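Local coordinates for conserved hypothetical exported protein (Bacteroides fragilis, PDB 4JJA) that is not firmly assigned a function but probably acts as an exo-beta-N-acetylmuramidase that trims peptidoglycan fragments, at residues A[231-243]-A[316-329]. Sequence-based numbering, arbitrary orientation.
Sequences PSICLFEGTPVSL and MGDRFFRPFFELLV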
# COMPACT_ATOMS: atom_id res chain seq x y z
N PRO A 231 -4.29 -8.60 -1.23
CA PRO A 231 -3.04 -9.35 -1.36
C PRO A 231 -3.10 -10.56 -2.27
O PRO A 231 -2.11 -10.90 -2.91
CB PRO A 231 -2.75 -9.80 0.09
CG PRO A 231 -3.48 -8.81 0.92
CD PRO A 231 -4.71 -8.41 0.18
N SER A 232 -4.26 -11.22 -2.29
CA SER A 232 -4.48 -12.42 -3.10
C SER A 232 -4.90 -12.04 -4.52
O SER A 232 -4.36 -12.54 -5.50
CB SER A 232 -5.55 -13.32 -2.46
OG SER A 232 -5.16 -13.75 -1.17
N ILE A 233 -5.81 -11.13 -4.64
CA ILE A 233 -6.45 -10.82 -5.92
C ILE A 233 -5.61 -9.91 -6.81
O ILE A 233 -5.66 -10.05 -8.01
CB ILE A 233 -7.89 -10.28 -5.69
CG1 ILE A 233 -8.73 -11.37 -5.05
CG2 ILE A 233 -8.57 -9.77 -6.97
CD1 ILE A 233 -9.01 -12.58 -5.92
N CYS A 234 -4.80 -9.04 -6.25
CA CYS A 234 -3.96 -8.16 -7.06
C CYS A 234 -2.93 -8.95 -7.85
O CYS A 234 -2.44 -8.46 -8.84
CB CYS A 234 -3.26 -7.07 -6.19
SG CYS A 234 -2.66 -5.67 -7.14
N LEU A 235 -2.64 -10.19 -7.45
CA LEU A 235 -1.77 -11.03 -8.28
C LEU A 235 -2.28 -11.21 -9.69
O LEU A 235 -1.50 -11.47 -10.62
CB LEU A 235 -1.51 -12.36 -7.58
CG LEU A 235 -0.87 -12.22 -6.18
CD1 LEU A 235 -0.68 -13.64 -5.59
CD2 LEU A 235 0.45 -11.47 -6.21
N PHE A 236 -3.59 -11.09 -9.87
CA PHE A 236 -4.16 -11.16 -11.21
C PHE A 236 -3.72 -10.05 -12.14
O PHE A 236 -3.86 -10.17 -13.35
CB PHE A 236 -5.68 -11.26 -11.20
CG PHE A 236 -6.24 -12.59 -10.78
CD1 PHE A 236 -5.97 -13.73 -11.51
CD2 PHE A 236 -7.10 -12.72 -9.70
CE1 PHE A 236 -6.55 -14.93 -11.21
CE2 PHE A 236 -7.68 -13.94 -9.36
CZ PHE A 236 -7.38 -15.05 -10.12
N GLU A 237 -3.16 -8.98 -11.60
CA GLU A 237 -2.61 -7.93 -12.47
C GLU A 237 -1.40 -8.45 -13.24
O GLU A 237 -0.98 -7.80 -14.18
CB GLU A 237 -2.28 -6.69 -11.68
CG GLU A 237 -3.60 -6.11 -11.11
CD GLU A 237 -3.77 -4.66 -10.92
OE1 GLU A 237 -2.79 -3.97 -10.70
OE2 GLU A 237 -4.96 -4.22 -10.92
N GLY A 238 -0.83 -9.57 -12.85
CA GLY A 238 0.20 -10.27 -13.60
C GLY A 238 -0.32 -11.29 -14.57
O GLY A 238 0.46 -12.17 -14.95
N THR A 239 -1.60 -11.19 -14.96
CA THR A 239 -2.30 -12.13 -15.80
C THR A 239 -3.29 -11.35 -16.63
O THR A 239 -3.53 -10.16 -16.36
CB THR A 239 -3.10 -13.19 -14.96
OG1 THR A 239 -4.34 -12.61 -14.51
CG2 THR A 239 -2.29 -13.77 -13.80
N PRO A 240 -4.00 -11.99 -17.58
CA PRO A 240 -5.09 -11.31 -18.30
C PRO A 240 -6.46 -11.31 -17.62
O PRO A 240 -7.43 -10.81 -18.17
CB PRO A 240 -5.17 -12.08 -19.61
CG PRO A 240 -4.21 -13.13 -19.54
CD PRO A 240 -3.64 -13.25 -18.20
N VAL A 241 -6.54 -11.89 -16.44
CA VAL A 241 -7.82 -12.07 -15.74
C VAL A 241 -8.27 -10.72 -15.17
O VAL A 241 -7.48 -9.99 -14.59
CB VAL A 241 -7.66 -13.12 -14.61
CG1 VAL A 241 -8.89 -13.26 -13.81
CG2 VAL A 241 -7.22 -14.45 -15.19
N SER A 242 -9.55 -10.40 -15.33
CA SER A 242 -10.12 -9.22 -14.69
C SER A 242 -10.33 -9.50 -13.20
O SER A 242 -10.82 -10.58 -12.82
CB SER A 242 -11.49 -8.85 -15.30
OG SER A 242 -12.12 -7.80 -14.55
N LEU A 243 -10.06 -8.48 -12.38
CA LEU A 243 -10.33 -8.54 -10.96
C LEU A 243 -11.45 -7.58 -10.57
O LEU A 243 -11.62 -7.21 -9.39
CB LEU A 243 -9.06 -8.34 -10.14
CG LEU A 243 -8.19 -7.13 -10.45
CD1 LEU A 243 -8.80 -5.81 -9.98
CD2 LEU A 243 -6.81 -7.31 -9.80
N MSE A 316 -4.18 -21.77 -21.27
CA MSE A 316 -3.27 -21.05 -22.20
C MSE A 316 -1.82 -21.14 -21.78
O MSE A 316 -0.93 -20.37 -22.27
CB MSE A 316 -3.75 -19.62 -22.37
CG MSE A 316 -3.61 -18.77 -21.20
SE MSE A 316 -3.98 -16.83 -21.46
CE MSE A 316 -5.86 -16.96 -21.69
N GLY A 317 -1.54 -22.09 -20.91
CA GLY A 317 -0.20 -22.35 -20.45
C GLY A 317 0.49 -21.10 -19.94
O GLY A 317 -0.09 -20.28 -19.26
N ASP A 318 1.78 -20.99 -20.23
CA ASP A 318 2.65 -19.97 -19.68
C ASP A 318 2.25 -18.55 -20.09
O ASP A 318 2.59 -17.60 -19.40
CB ASP A 318 4.09 -20.27 -20.03
CG ASP A 318 5.10 -19.35 -19.39
OD1 ASP A 318 5.24 -19.31 -18.15
OD2 ASP A 318 5.78 -18.64 -20.17
N ARG A 319 1.47 -18.40 -21.17
CA ARG A 319 0.98 -17.10 -21.59
C ARG A 319 0.00 -16.48 -20.61
O ARG A 319 -0.26 -15.28 -20.67
CB ARG A 319 0.36 -17.17 -23.01
CG ARG A 319 1.26 -17.67 -24.05
CD ARG A 319 2.60 -16.95 -24.02
NE ARG A 319 3.50 -17.41 -25.11
CZ ARG A 319 3.62 -16.84 -26.29
NH1 ARG A 319 2.94 -15.74 -26.58
NH2 ARG A 319 4.47 -17.36 -27.20
N PHE A 320 -0.54 -17.28 -19.71
CA PHE A 320 -1.35 -16.77 -18.60
C PHE A 320 -0.60 -15.77 -17.72
O PHE A 320 -1.19 -14.87 -17.13
CB PHE A 320 -1.80 -17.97 -17.76
CG PHE A 320 -2.59 -17.61 -16.54
CD1 PHE A 320 -3.98 -17.40 -16.60
CD2 PHE A 320 -1.97 -17.54 -15.32
CE1 PHE A 320 -4.68 -17.10 -15.46
CE2 PHE A 320 -2.69 -17.26 -14.20
CZ PHE A 320 -4.03 -17.05 -14.29
N PHE A 321 0.70 -15.98 -17.57
CA PHE A 321 1.52 -15.14 -16.68
C PHE A 321 2.22 -14.10 -17.51
O PHE A 321 3.06 -14.43 -18.32
CB PHE A 321 2.55 -15.95 -15.88
CG PHE A 321 1.95 -16.97 -14.97
CD1 PHE A 321 1.47 -16.63 -13.75
CD2 PHE A 321 1.89 -18.33 -15.36
CE1 PHE A 321 0.91 -17.60 -12.91
CE2 PHE A 321 1.36 -19.28 -14.55
CZ PHE A 321 0.87 -18.93 -13.31
N ARG A 322 1.89 -12.84 -17.29
CA ARG A 322 2.59 -11.72 -17.92
C ARG A 322 4.06 -11.80 -17.54
O ARG A 322 4.40 -12.29 -16.47
CB ARG A 322 2.02 -10.42 -17.39
CG ARG A 322 0.61 -10.18 -17.95
CD ARG A 322 -0.12 -9.04 -17.37
NE ARG A 322 -1.26 -8.66 -18.19
CZ ARG A 322 -2.13 -7.70 -17.87
NH1 ARG A 322 -2.06 -7.10 -16.67
NH2 ARG A 322 -3.12 -7.41 -18.73
N PRO A 323 4.97 -11.22 -18.36
CA PRO A 323 6.38 -11.22 -17.99
C PRO A 323 6.61 -10.69 -16.56
O PRO A 323 7.47 -11.20 -15.82
CB PRO A 323 6.99 -10.35 -19.06
CG PRO A 323 6.15 -10.63 -20.26
CD PRO A 323 4.74 -10.72 -19.73
N PHE A 324 5.86 -9.66 -16.21
CA PHE A 324 6.04 -8.97 -14.95
C PHE A 324 5.32 -9.58 -13.77
O PHE A 324 5.34 -8.98 -12.69
CB PHE A 324 5.80 -7.49 -15.13
CG PHE A 324 4.45 -7.15 -15.69
CD1 PHE A 324 3.33 -7.10 -14.87
CD2 PHE A 324 4.29 -6.90 -17.04
CE1 PHE A 324 2.10 -6.78 -15.37
CE2 PHE A 324 3.03 -6.56 -17.54
CZ PHE A 324 1.97 -6.50 -16.68
N PHE A 325 4.72 -10.77 -13.93
CA PHE A 325 4.19 -11.47 -12.79
C PHE A 325 5.25 -11.54 -11.66
O PHE A 325 4.92 -11.34 -10.50
CB PHE A 325 3.74 -12.86 -13.24
CG PHE A 325 3.20 -13.74 -12.16
CD1 PHE A 325 1.94 -13.51 -11.65
CD2 PHE A 325 3.95 -14.75 -11.65
CE1 PHE A 325 1.44 -14.30 -10.64
CE2 PHE A 325 3.48 -15.56 -10.66
CZ PHE A 325 2.22 -15.35 -10.13
N GLU A 326 6.50 -11.81 -12.03
CA GLU A 326 7.56 -11.95 -11.05
C GLU A 326 7.83 -10.66 -10.28
O GLU A 326 8.30 -10.70 -9.14
CB GLU A 326 8.82 -12.48 -11.69
CG GLU A 326 8.85 -13.99 -11.89
CD GLU A 326 7.87 -14.55 -12.86
OE1 GLU A 326 7.36 -13.80 -13.74
OE2 GLU A 326 7.62 -15.76 -12.80
N LEU A 327 7.59 -9.51 -10.93
CA LEU A 327 7.76 -8.26 -10.24
C LEU A 327 6.75 -8.06 -9.10
O LEU A 327 7.05 -7.39 -8.11
CB LEU A 327 7.74 -7.07 -11.20
CG LEU A 327 8.75 -7.18 -12.38
CD1 LEU A 327 8.70 -5.92 -13.26
CD2 LEU A 327 10.18 -7.42 -11.91
N LEU A 328 5.57 -8.65 -9.26
CA LEU A 328 4.52 -8.63 -8.23
C LEU A 328 4.77 -9.67 -7.15
O LEU A 328 4.75 -9.35 -5.98
CB LEU A 328 3.13 -8.80 -8.86
CG LEU A 328 2.67 -7.65 -9.76
CD1 LEU A 328 1.44 -8.09 -10.59
CD2 LEU A 328 2.32 -6.41 -8.97
N VAL A 329 5.03 -10.92 -7.56
CA VAL A 329 5.17 -11.99 -6.56
C VAL A 329 6.52 -12.00 -5.89
O VAL A 329 6.62 -12.35 -4.70
CB VAL A 329 4.88 -13.39 -7.11
CG1 VAL A 329 3.41 -13.49 -7.32
CG2 VAL A 329 5.61 -13.70 -8.39
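R322 bonds to two consecutive carbonyls, E237 O and G238 O, where the 3-10 segment 234-237 ends, and the site illustrates how one arginine can join a 3-10 turn to a distant loop. Here that segment, which follows helix 224-233 in the NamZ C-terminal region, meets the 316-329 segment leading into helix 325-329. The backbone N of R322 donates to G238 O over 2.8 Å, bent to 151° at the hydrogen. In one of its two conformers the side chain, extended from CG to NE (chi2 172°), runs back past that carbonyl until NH1 reaches E237 O, also at 2.8 Å. This bond is bent too (145°), the oxygen tilted somewhat from the guanidinium plane and the donor above the carbonyl plane. In the same conformer T239 O sits over the centre of the guanidinium face, too poorly angled for a hydrogen bond.

Van der Waals packing adds to these bonds. The methyl L328 CD1 abuts the peptide at G238 N, 3.5 Å away, while L235 CD2 makes an apolar contact with V329 CG1 in one of two V329 conformers. Farther along the chain, T239 CB rests over one face of the F320 ring in a CH-pi contact, with V241 CG2 against CE1 of that ring.

T239 OG1 accepts from V241 N, forming an ST turn, and separately donates to a lone pair of F236 O. E237 OE2 forms a salt bridge with R245, while OE1 hydrogen-bonds a glycerol probably from the crystallisation liquor. Buried F320 O finds no hydrogen-bond donor; T239 CA approaches it to 3.2 Å in a CA-H...O contact.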